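Local coordinates for YciF Bacterial Stress Response Protein (Salmonella enterica subsp. enterica serovar Typhimurium, PDB 4ERU), which is of unknown function but probably takes part in the bacterial stress response, and carries two neighbouring magnesium ions inside a ferritin-like helix bundle, at residues K7-L12 and A127-Y132; Q26-L31 and E53-I58; A108-E113 and L151-L156; A35-N40 and E99-A104. All coordinates share one frame; numbering follows the deposited sequence.

Contact 1. Residues K7-L12 and A127-Y132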
# COMPACT_ATOMS: atom_id res chain seq x y z
N LYS A 7 -3.22 -14.67 -19.15
CA LYS A 7 -3.82 -14.48 -20.45
C LYS A 7 -5.26 -14.02 -20.31
O LYS A 7 -5.78 -13.37 -21.20
CB LYS A 7 -3.74 -15.76 -21.29
CG LYS A 7 -2.33 -16.14 -21.75
CD LYS A 7 -2.39 -17.29 -22.77
CE LYS A 7 -1.10 -18.12 -22.79
NZ LYS A 7 -0.81 -18.76 -21.46
N THR A 8 -5.90 -14.37 -19.20
CA THR A 8 -7.33 -14.11 -19.03
C THR A 8 -7.56 -13.37 -17.73
O THR A 8 -6.73 -13.48 -16.83
CB THR A 8 -8.12 -15.43 -18.91
OG1 THR A 8 -7.58 -16.21 -17.83
CG2 THR A 8 -8.06 -16.22 -20.21
N VAL A 9 -8.69 -12.67 -17.62
CA VAL A 9 -9.16 -12.09 -16.35
C VAL A 9 -9.20 -13.16 -15.25
O VAL A 9 -8.83 -12.88 -14.10
CB VAL A 9 -10.52 -11.35 -16.47
CG1 VAL A 9 -10.98 -10.80 -15.10
CG2 VAL A 9 -10.40 -10.18 -17.43
N GLU A 10 -9.62 -14.37 -15.61
CA GLU A 10 -9.64 -15.50 -14.68
C GLU A 10 -8.26 -15.79 -14.11
O GLU A 10 -8.12 -15.96 -12.90
CB GLU A 10 -10.20 -16.76 -15.35
CG GLU A 10 -11.68 -16.66 -15.81
CD GLU A 10 -11.98 -15.84 -17.12
OE1 GLU A 10 -11.11 -15.15 -17.72
OE2 GLU A 10 -13.16 -15.88 -17.54
N ASP A 11 -7.24 -15.84 -14.96
CA ASP A 11 -5.86 -16.06 -14.50
C ASP A 11 -5.39 -14.93 -13.61
O ASP A 11 -4.68 -15.16 -12.64
CB ASP A 11 -4.86 -16.14 -15.67
CG ASP A 11 -5.10 -17.32 -16.60
OD1 ASP A 11 -5.55 -18.41 -16.13
OD2 ASP A 11 -4.79 -17.16 -17.81
N LEU A 12 -5.78 -13.69 -13.95
CA LEU A 12 -5.34 -12.53 -13.19
C LEU A 12 -5.87 -12.66 -11.79
O LEU A 12 -5.13 -12.49 -10.84
CB LEU A 12 -5.81 -11.21 -13.81
CG LEU A 12 -5.48 -9.89 -13.08
CD1 LEU A 12 -3.97 -9.74 -12.81
CD2 LEU A 12 -5.97 -8.71 -13.93
N ALA A 127 -13.96 -10.17 -9.00
CA ALA A 127 -14.97 -11.16 -8.62
C ALA A 127 -16.33 -10.80 -9.18
O ALA A 127 -17.00 -11.67 -9.74
CB ALA A 127 -15.04 -11.38 -7.10
N GLU A 128 -16.75 -9.54 -9.04
CA GLU A 128 -18.01 -9.04 -9.59
C GLU A 128 -18.08 -9.25 -11.10
O GLU A 128 -19.06 -9.80 -11.61
CB GLU A 128 -18.22 -7.56 -9.25
CG GLU A 128 -19.62 -7.04 -9.64
CD GLU A 128 -20.08 -5.84 -8.80
OE1 GLU A 128 -19.24 -4.97 -8.47
OE2 GLU A 128 -21.29 -5.75 -8.47
N GLN A 129 -17.02 -8.86 -11.79
CA GLN A 129 -16.93 -9.04 -13.23
C GLN A 129 -17.04 -10.51 -13.65
O GLN A 129 -17.64 -10.83 -14.68
CB GLN A 129 -15.63 -8.44 -13.75
CG GLN A 129 -15.42 -8.58 -15.23
CD GLN A 129 -14.19 -7.84 -15.73
OE1 GLN A 129 -13.61 -6.98 -15.03
NE2 GLN A 129 -13.81 -8.15 -16.97
N LEU A 130 -16.47 -11.40 -12.87
CA LEU A 130 -16.47 -12.81 -13.20
C LEU A 130 -17.77 -13.52 -12.79
O LEU A 130 -17.97 -14.68 -13.15
CB LEU A 130 -15.22 -13.50 -12.61
CG LEU A 130 -13.90 -13.05 -13.25
CD1 LEU A 130 -12.70 -13.52 -12.43
CD2 LEU A 130 -13.78 -13.52 -14.72
N GLY A 131 -18.65 -12.83 -12.06
CA GLY A 131 -19.86 -13.42 -11.52
C GLY A 131 -19.63 -14.41 -10.38
O GLY A 131 -20.41 -15.36 -10.20
N TYR A 132 -18.55 -14.21 -9.61
CA TYR A 132 -18.28 -15.04 -8.42
C TYR A 132 -18.99 -14.40 -7.23
O TYR A 132 -18.38 -13.68 -6.44
CB TYR A 132 -16.78 -15.16 -8.13
CG TYR A 132 -15.93 -15.81 -9.19
CD1 TYR A 132 -16.48 -16.67 -10.15
CD2 TYR A 132 -14.56 -15.59 -9.21
CE1 TYR A 132 -15.67 -17.27 -11.12
CE2 TYR A 132 -13.75 -16.18 -10.17
CZ TYR A 132 -14.31 -17.02 -11.12
OH TYR A 132 -13.51 -17.60 -12.07

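Contact 2. Residues Q26-L31 and E53-I58. With MG (magnesium ion), chain E.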
# COMPACT_ATOMS: atom_id res chain seq x y z
N GLN A 26 2.17 -14.81 5.55
CA GLN A 26 3.36 -14.10 6.01
C GLN A 26 3.07 -13.13 7.13
O GLN A 26 3.83 -13.10 8.10
CB GLN A 26 4.01 -13.33 4.90
CG GLN A 26 4.70 -14.16 3.87
CD GLN A 26 5.29 -13.25 2.80
OE1 GLN A 26 6.23 -12.50 3.08
NE2 GLN A 26 4.70 -13.27 1.59
N LEU A 27 2.00 -12.36 7.01
CA LEU A 27 1.65 -11.40 8.03
C LEU A 27 1.38 -12.08 9.39
O LEU A 27 1.85 -11.56 10.42
CB LEU A 27 0.47 -10.53 7.56
CG LEU A 27 0.06 -9.38 8.48
CD1 LEU A 27 1.26 -8.42 8.79
CD2 LEU A 27 -1.12 -8.63 7.81
N THR A 28 0.68 -13.22 9.41
CA THR A 28 0.42 -13.95 10.66
C THR A 28 1.71 -14.41 11.33
O THR A 28 1.79 -14.41 12.56
CB THR A 28 -0.51 -15.22 10.52
OG1 THR A 28 0.10 -16.21 9.67
CG2 THR A 28 -1.87 -14.86 9.99
N LYS A 29 2.72 -14.75 10.54
CA LYS A 29 4.04 -15.11 11.09
C LYS A 29 4.74 -13.94 11.77
O LYS A 29 5.43 -14.12 12.78
CB LYS A 29 4.95 -15.63 9.99
CG LYS A 29 4.52 -16.93 9.42
CD LYS A 29 5.47 -17.37 8.29
CE LYS A 29 6.74 -17.92 8.85
NZ LYS A 29 7.30 -18.91 7.88
N ALA A 30 4.53 -12.75 11.22
CA ALA A 30 5.14 -11.50 11.71
C ALA A 30 4.45 -10.82 12.90
O ALA A 30 5.09 -10.11 13.66
CB ALA A 30 5.22 -10.48 10.55
N LEU A 31 3.12 -10.94 12.99
CA LEU A 31 2.36 -10.15 13.94
C LEU A 31 2.73 -10.43 15.40
O LEU A 31 2.71 -9.52 16.20
CB LEU A 31 0.85 -10.30 13.72
CG LEU A 31 0.32 -9.40 12.56
CD1 LEU A 31 -1.04 -9.88 12.08
CD2 LEU A 31 0.24 -7.97 13.03
N GLU A 53 -7.96 -11.57 13.42
CA GLU A 53 -8.74 -11.08 12.27
C GLU A 53 -8.18 -11.62 10.94
O GLU A 53 -8.94 -12.07 10.08
CB GLU A 53 -8.80 -9.53 12.25
CG GLU A 53 -9.01 -8.89 10.83
CD GLU A 53 -9.33 -7.38 10.85
OE1 GLU A 53 -10.25 -6.97 11.60
OE2 GLU A 53 -8.67 -6.61 10.09
N THR A 54 -6.86 -11.57 10.79
CA THR A 54 -6.16 -12.10 9.61
C THR A 54 -6.37 -13.60 9.47
O THR A 54 -6.55 -14.09 8.37
CB THR A 54 -4.62 -11.79 9.63
OG1 THR A 54 -4.45 -10.37 9.75
CG2 THR A 54 -3.91 -12.30 8.33
N GLN A 55 -6.38 -14.31 10.60
CA GLN A 55 -6.70 -15.73 10.61
C GLN A 55 -8.06 -15.97 9.93
O GLN A 55 -8.16 -16.82 9.05
CB GLN A 55 -6.71 -16.27 12.03
CG GLN A 55 -5.32 -16.31 12.76
CD GLN A 55 -4.40 -17.40 12.21
OE1 GLN A 55 -3.97 -17.33 11.07
NE2 GLN A 55 -4.12 -18.41 13.01
N GLY A 56 -9.09 -15.22 10.34
CA GLY A 56 -10.42 -15.34 9.75
C GLY A 56 -10.42 -14.96 8.27
O GLY A 56 -11.19 -15.51 7.47
N GLN A 57 -9.55 -14.03 7.90
CA GLN A 57 -9.44 -13.61 6.51
C GLN A 57 -8.82 -14.69 5.64
O GLN A 57 -9.19 -14.85 4.48
CB GLN A 57 -8.69 -12.29 6.40
CG GLN A 57 -9.53 -11.14 6.91
CD GLN A 57 -8.73 -9.87 7.23
OE1 GLN A 57 -7.50 -9.85 7.11
NE2 GLN A 57 -9.44 -8.81 7.62
N ILE A 58 -7.88 -15.45 6.19
CA ILE A 58 -7.34 -16.59 5.46
C ILE A 58 -8.43 -17.66 5.27
O ILE A 58 -8.55 -18.27 4.20
CB ILE A 58 -6.08 -17.15 6.14
CG1 ILE A 58 -4.95 -16.11 6.07
CG2 ILE A 58 -5.66 -18.49 5.53
CD1 ILE A 58 -3.71 -16.45 6.99
MG MG E . -5.86 -9.20 5.82
O HOH W 1 -4.71 -8.66 7.56

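Contact 3. Residues A108-E113 and L151-L156. With MG (magnesium ion), chain D.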
# COMPACT_ATOMS: atom_id res chain seq x y z
N ALA A 108 4.52 1.41 9.60
CA ALA A 108 4.90 0.25 8.83
C ALA A 108 3.67 -0.63 8.67
O ALA A 108 3.39 -1.14 7.56
CB ALA A 108 6.08 -0.55 9.57
N ALA A 109 2.88 -0.74 9.74
CA ALA A 109 1.68 -1.56 9.70
C ALA A 109 0.58 -0.94 8.83
O ALA A 109 -0.21 -1.67 8.23
CB ALA A 109 1.14 -1.83 11.12
N GLN A 110 0.53 0.38 8.74
CA GLN A 110 -0.42 0.99 7.79
C GLN A 110 -0.03 0.80 6.33
O GLN A 110 -0.92 0.73 5.47
CB GLN A 110 -0.67 2.45 8.14
CG GLN A 110 -1.35 2.57 9.52
CD GLN A 110 -1.69 3.99 9.85
OE1 GLN A 110 -0.82 4.82 10.04
NE2 GLN A 110 -2.97 4.29 9.90
N LYS A 111 1.27 0.70 6.03
CA LYS A 111 1.69 0.38 4.65
C LYS A 111 1.26 -1.06 4.35
O LYS A 111 0.75 -1.34 3.28
CB LYS A 111 3.19 0.58 4.42
CG LYS A 111 3.61 2.07 4.36
CD LYS A 111 5.12 2.26 4.52
CE LYS A 111 5.54 3.77 4.47
NZ LYS A 111 5.21 4.48 5.78
N VAL A 112 1.40 -1.97 5.33
CA VAL A 112 0.85 -3.32 5.17
C VAL A 112 -0.67 -3.34 4.88
O VAL A 112 -1.11 -3.97 3.90
CB VAL A 112 1.20 -4.21 6.38
CG1 VAL A 112 0.36 -5.48 6.37
CG2 VAL A 112 2.72 -4.54 6.37
N GLU A 113 -1.44 -2.67 5.73
CA GLU A 113 -2.89 -2.61 5.56
C GLU A 113 -3.30 -2.05 4.23
O GLU A 113 -4.26 -2.51 3.64
CB GLU A 113 -3.55 -1.73 6.64
CG GLU A 113 -3.63 -2.37 7.98
CD GLU A 113 -4.25 -3.75 7.87
OE1 GLU A 113 -5.48 -3.88 7.64
OE2 GLU A 113 -3.47 -4.72 7.95
N LEU A 151 -8.04 2.45 9.96
CA LEU A 151 -8.59 3.51 10.80
C LEU A 151 -8.24 3.39 12.29
O LEU A 151 -7.93 4.39 12.94
CB LEU A 151 -10.12 3.62 10.60
CG LEU A 151 -10.62 4.19 9.27
CD1 LEU A 151 -12.15 4.14 9.24
CD2 LEU A 151 -10.13 5.64 9.04
N LYS A 152 -8.34 2.18 12.85
CA LYS A 152 -7.94 2.00 14.24
C LYS A 152 -6.45 2.37 14.41
O LYS A 152 -6.08 2.99 15.40
CB LYS A 152 -8.23 0.57 14.70
CG LYS A 152 -7.70 0.23 16.10
CD LYS A 152 -7.48 -1.29 16.29
CE LYS A 152 -8.69 -2.00 16.95
NZ LYS A 152 -8.25 -3.31 17.52
N LEU A 153 -5.62 2.03 13.42
CA LEU A 153 -4.18 2.34 13.50
C LEU A 153 -3.94 3.85 13.41
O LEU A 153 -3.08 4.36 14.08
CB LEU A 153 -3.40 1.61 12.40
CG LEU A 153 -3.20 0.09 12.64
CD1 LEU A 153 -2.79 -0.64 11.37
CD2 LEU A 153 -2.19 -0.20 13.77
N THR A 154 -4.72 4.55 12.58
CA THR A 154 -4.66 6.02 12.56
C THR A 154 -5.00 6.62 13.94
O THR A 154 -4.27 7.50 14.45
CB THR A 154 -5.52 6.61 11.43
OG1 THR A 154 -4.94 6.26 10.16
CG2 THR A 154 -5.63 8.13 11.53
N ASP A 155 -6.08 6.13 14.56
CA ASP A 155 -6.42 6.50 15.93
C ASP A 155 -5.23 6.36 16.88
O ASP A 155 -4.90 7.32 17.60
CB ASP A 155 -7.62 5.70 16.46
CG ASP A 155 -8.94 6.43 16.21
OD1 ASP A 155 -8.94 7.49 15.54
OD2 ASP A 155 -9.98 5.93 16.68
N LEU A 156 -4.57 5.20 16.85
CA LEU A 156 -3.35 5.01 17.65
C LEU A 156 -2.20 5.94 17.25
O LEU A 156 -1.50 6.44 18.12
CB LEU A 156 -2.90 3.55 17.68
CG LEU A 156 -3.88 2.57 18.36
CD1 LEU A 156 -3.44 1.16 18.11
CD2 LEU A 156 -4.00 2.82 19.85
MG MG D . -4.18 -6.71 7.22
O HOH W 1 -4.71 -8.66 7.56

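Contact 4. Residues A35-N40 and E99-A104. With MLT (D-malate), chain C.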
# COMPACT_ATOMS: atom_id res chain seq x y z
N ALA A 35 3.59 -7.48 18.11
CA ALA A 35 2.89 -7.29 19.34
C ALA A 35 3.86 -7.19 20.51
O ALA A 35 3.66 -6.37 21.40
CB ALA A 35 1.84 -8.40 19.59
N ARG A 36 4.94 -7.98 20.50
CA ARG A 36 5.92 -7.98 21.63
C ARG A 36 6.78 -6.75 21.62
O ARG A 36 7.17 -6.26 22.68
CB ARG A 36 6.87 -9.18 21.54
CG ARG A 36 6.22 -10.50 21.70
CD ARG A 36 7.26 -11.60 21.91
NE ARG A 36 8.20 -11.80 20.81
CZ ARG A 36 8.02 -12.57 19.73
NH1 ARG A 36 6.89 -13.25 19.53
NH2 ARG A 36 8.99 -12.66 18.83
N ALA A 37 7.08 -6.26 20.42
CA ALA A 37 8.04 -5.18 20.20
C ALA A 37 7.55 -3.83 20.71
O ALA A 37 8.34 -2.90 20.91
CB ALA A 37 8.41 -5.08 18.73
N THR A 38 6.26 -3.71 20.94
CA THR A 38 5.76 -2.45 21.49
C THR A 38 5.49 -2.54 22.98
O THR A 38 4.92 -3.53 23.46
CB THR A 38 4.53 -1.91 20.74
OG1 THR A 38 3.99 -0.81 21.49
CG2 THR A 38 3.46 -2.96 20.54
N SER A 39 5.90 -1.49 23.70
CA SER A 39 5.60 -1.36 25.14
C SER A 39 4.20 -0.77 25.36
O SER A 39 3.64 -0.92 26.45
CB SER A 39 6.64 -0.49 25.85
OG SER A 39 6.87 0.69 25.08
N ASN A 40 3.65 -0.09 24.36
CA ASN A 40 2.29 0.43 24.50
C ASN A 40 1.29 -0.70 24.44
O ASN A 40 1.19 -1.41 23.43
CB ASN A 40 1.94 1.44 23.42
CG ASN A 40 0.57 2.06 23.67
OD1 ASN A 40 -0.42 1.65 23.09
ND2 ASN A 40 0.52 3.03 24.58
N GLU A 99 7.89 5.21 22.52
CA GLU A 99 6.86 5.83 21.70
C GLU A 99 7.31 6.12 20.27
O GLU A 99 6.48 6.18 19.38
CB GLU A 99 6.27 7.09 22.37
CG GLU A 99 7.25 8.23 22.58
CD GLU A 99 8.31 7.95 23.69
OE1 GLU A 99 9.39 8.58 23.63
OE2 GLU A 99 8.08 7.10 24.60
N VAL A 100 8.61 6.27 20.06
CA VAL A 100 9.15 6.53 18.74
C VAL A 100 9.07 5.24 17.93
O VAL A 100 8.67 5.24 16.77
CB VAL A 100 10.62 7.06 18.80
CG1 VAL A 100 11.18 7.29 17.38
CG2 VAL A 100 10.72 8.37 19.65
N ARG A 101 9.46 4.13 18.55
CA ARG A 101 9.24 2.85 17.92
C ARG A 101 7.75 2.67 17.60
O ARG A 101 7.38 2.28 16.49
CB ARG A 101 9.76 1.68 18.77
CG ARG A 101 9.59 0.35 18.01
CD ARG A 101 9.86 -0.86 18.87
NE ARG A 101 11.28 -0.97 19.13
CZ ARG A 101 11.85 -1.90 19.89
NH1 ARG A 101 11.12 -2.82 20.53
NH2 ARG A 101 13.15 -1.89 20.02
N ASP A 102 6.89 2.98 18.57
CA ASP A 102 5.46 2.78 18.35
C ASP A 102 4.98 3.53 17.09
O ASP A 102 4.31 2.94 16.24
CB ASP A 102 4.64 3.22 19.55
CG ASP A 102 4.85 2.30 20.76
OD1 ASP A 102 5.44 1.20 20.60
OD2 ASP A 102 4.48 2.70 21.87
N ALA A 103 5.33 4.81 17.00
CA ALA A 103 5.00 5.63 15.83
C ALA A 103 5.45 4.96 14.54
O ALA A 103 4.72 4.95 13.55
CB ALA A 103 5.62 7.03 15.96
N ALA A 104 6.65 4.40 14.55
CA ALA A 104 7.26 3.86 13.35
C ALA A 104 6.69 2.50 12.98
O ALA A 104 6.56 2.17 11.79
CB ALA A 104 8.80 3.80 13.52
C1 MLT C . 12.88 -6.72 20.45
O1 MLT C . 13.87 -6.22 19.88
O2 MLT C . 12.07 -6.06 21.13
C2 MLT C . 12.65 -8.20 20.31
O3 MLT C . 13.38 -8.69 19.19
C3 MLT C . 11.17 -8.47 20.11
C4 MLT C . 10.91 -9.96 20.14
O4 MLT C . 11.20 -10.64 19.13
O5 MLT C . 10.43 -10.45 21.18
O HOH W 2 7.47 0.52 22.15
O HOH W 3 5.32 2.72 24.23

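Contact 1. Residues K7-L12 and A127-Y132
Glu10 and Leu130 bring the backbones closest, with 7.5 Å between their CA atoms, where the first turn of helix 9-37 passes the last turn of helix 99-130. Beyond Leu130, Gly131 turns to positive phi in a Schellman motif, and Tyr132 is the N-cap of helix 133-159. Leu130 carries most of the contact. Its CD2 methyl lies 3.9 Å from Val9 CG1, the branch that stands anti to the backbone N (chi1 179°). The same methyl is touched by the chain of Glu10, which folds at chi2 (77°) and brings OE2 to 3.7 Å from Leu130 CD2. At the other end of Leu130, CB rests 3.8 Å above the plane of the Tyr132 ring, over its centre; that ring also meets Phe13 edge-to-face. Gln129 reaches across with an extended chain and places NE2 4.0 Å from Val9 CG2, a grazing contact. A capping box of Thr8 and Asp11 begins helix 9-37, Asp11 N donating to Thr8 OG1 at 2.9 Å. No hydrogen bond spans the two segments, so they meet by van der Waals contact, one methyl pair plus the chains of Glu10 and Gln129, while the polar groups of Thr8 and Asp11 serve the start of their own helix.

Contact 2. Residues Q26-L31 and E53-I58
Thr28 sets the end of its CG2 methyl against the side of Thr54, 3.7 Å from Thr54 CG2. The methyl points this way because Thr28 OG1 is turned between the backbone N and the carbonyl carbon (chi1 62°), where it hydrogen-bonds to Lys25 O on its own helix. Two further side chains close around the same methyl: Gln55, bent at chi2 (-72°), crosses at about a right angle and sets OE1 3.4 Å from Thr28 CG2, and Ile58 brings up its CD1 from one turn further along. Leu27 CD2 and Leu31 CD1, one turn apart, each approach Thr54 OG1 to 4.2 Å. Their helices, 9-37 and 41-66, run antiparallel at 162° with segment axes 10.0 Å apart, a neighbouring pair in the helical bundle of this ferritin-like domain. Methyl packing therefore holds the partly exposed flank, whereas the polar chemistry lies toward the bundle interior. There Thr54 OG1 donates to His50 O and accepts a hydrogen bond from a water at 2.8 Å. That water is a ligand of a magnesium ion at 2.1 Å, which makes Thr54 a second-shell residue of the metal site. Gln57, extended beyond CG, supplies a protein ligand, its OE1 lying 2.2 Å from the same magnesium. Glu24 and Glu146 complete the protein ligands of this ion, and Gln57 NE2 hydrogen-bonds to Glu145 OE1, which together with the metal bond to OE1 fixes which way the amide faces.

Contact 3. Residues A108-E113 and L151-L156
Gln110 and Leu153 lie at the heart of a buried helix-helix contact that joins helix 99-130 to helix 133-159. The two segments run antiparallel at 164°, their axes 10.1 Å apart. The side chains of Gln110 and Leu153 slide past one another in opposite directions, and the aliphatic part of the glutamine lies alongside the leucine, with Gln110 CG 3.7 Å from Leu153 CB. Leu153 continues inward, where its CD1 is lodged among Ala109 CB, Gln110 CG and Glu113 CG, the last 3.9 Å away. The amide at the end of Gln110 meets Thr154 at about a right angle. Its NE2 donates to Thr154 OG1 over 2.8 Å; the acceptor lies almost in the amide plane, but the N-H...O angle of 138° shows a clearly bent bond. NE2 also hydrogen-bonds to Asp150 O, so one glutamine nitrogen ties helix 99-130 to two points one turn apart on its neighbour. Beyond the CG that touches Leu153, the carboxylate of Glu113 leads to a magnesium ion: the bend at chi2 (-51°) places OE2 2.2 Å from the metal. A water lies 2.0 Å from this ion, and His50, Glu116 and Glu146 supply its other protein ligands. On another flank Gln110 and Lys111 pack on Thr122 and Ser119 of the second subunit. A carboxylate-rich metal site set between antiparallel helices, with Glu146 shared between two ions, resembles the di-metal centres of ferritin-like proteins, although magnesium occupies it here.

Contact 4. Residues A35-N40 and E99-A104
Asp102 OD1 is gripped by two donors: Thr38 OG1 gives it a hydrogen bond of 2.6 Å, and a water that also accepts from Ser39 N donates to Asp102 OD1 at 2.6 Å. The threonine hydroxyl approaches from above the carboxylate, 52° out of its plane. It can do so because Thr38 OG1 stands anti to the backbone N (chi1 170°), directed across the gap at the aspartate. The same hydroxyl accepts from Asn40 N at 3.0 Å, forming an ST turn, and so fixes the chain where it leaves helix 9-37. The other oxygen, Asp102 OD2, lies against Asn40 CB and accepts from a second water that also bonds to Ser39 OG; the amide end of Asn40 leads away, OD1 capping helix 41-66 at Leu43 N. The buried carboxylate thus has both oxygens satisfied, and its charge is probably eased by these donors. One residue earlier, Arg101 bends at chi3 and brings NH1 to Ala37 O in a 2.8 Å bond, nearly straight at 160°, with the acceptor near the guanidinium plane. From the same nitrogen a weak bond of 3.4 Å runs from Arg101 NH1 to O2 of the d-malate. Arg36 takes the other carboxylate of the ligand in a fork: its NE lies 2.6 Å from malate O5, and its NH2 3.0 Å from malate O4. Lys33 and Ile92 complete this ligand pocket, in which two arginines from different helices address the two ends of a dicarboxylate.

How the contacts relate
Contacts 1 and 4 lie on opposite sides of the chain's centre, their own centres 40 Å apart, yet both join helix 9-37 to helix 99-130, which are thus held together near both ends. Contact 2, pairing helices 9-37 and 41-66, and contact 3, pairing helices 99-130 and 133-159, lie between them with centres 15 Å apart. These two touch where Leu27 CD2 packs 3.8 Å from Val112 CG1, and they share a water that bridges the two magnesium ions. Along the chain contact 2 closes before contact 3 opens, so two antiparallel hairpins meet around one metal centre. Contacts 1, 3 and 4 also reach the second subunit.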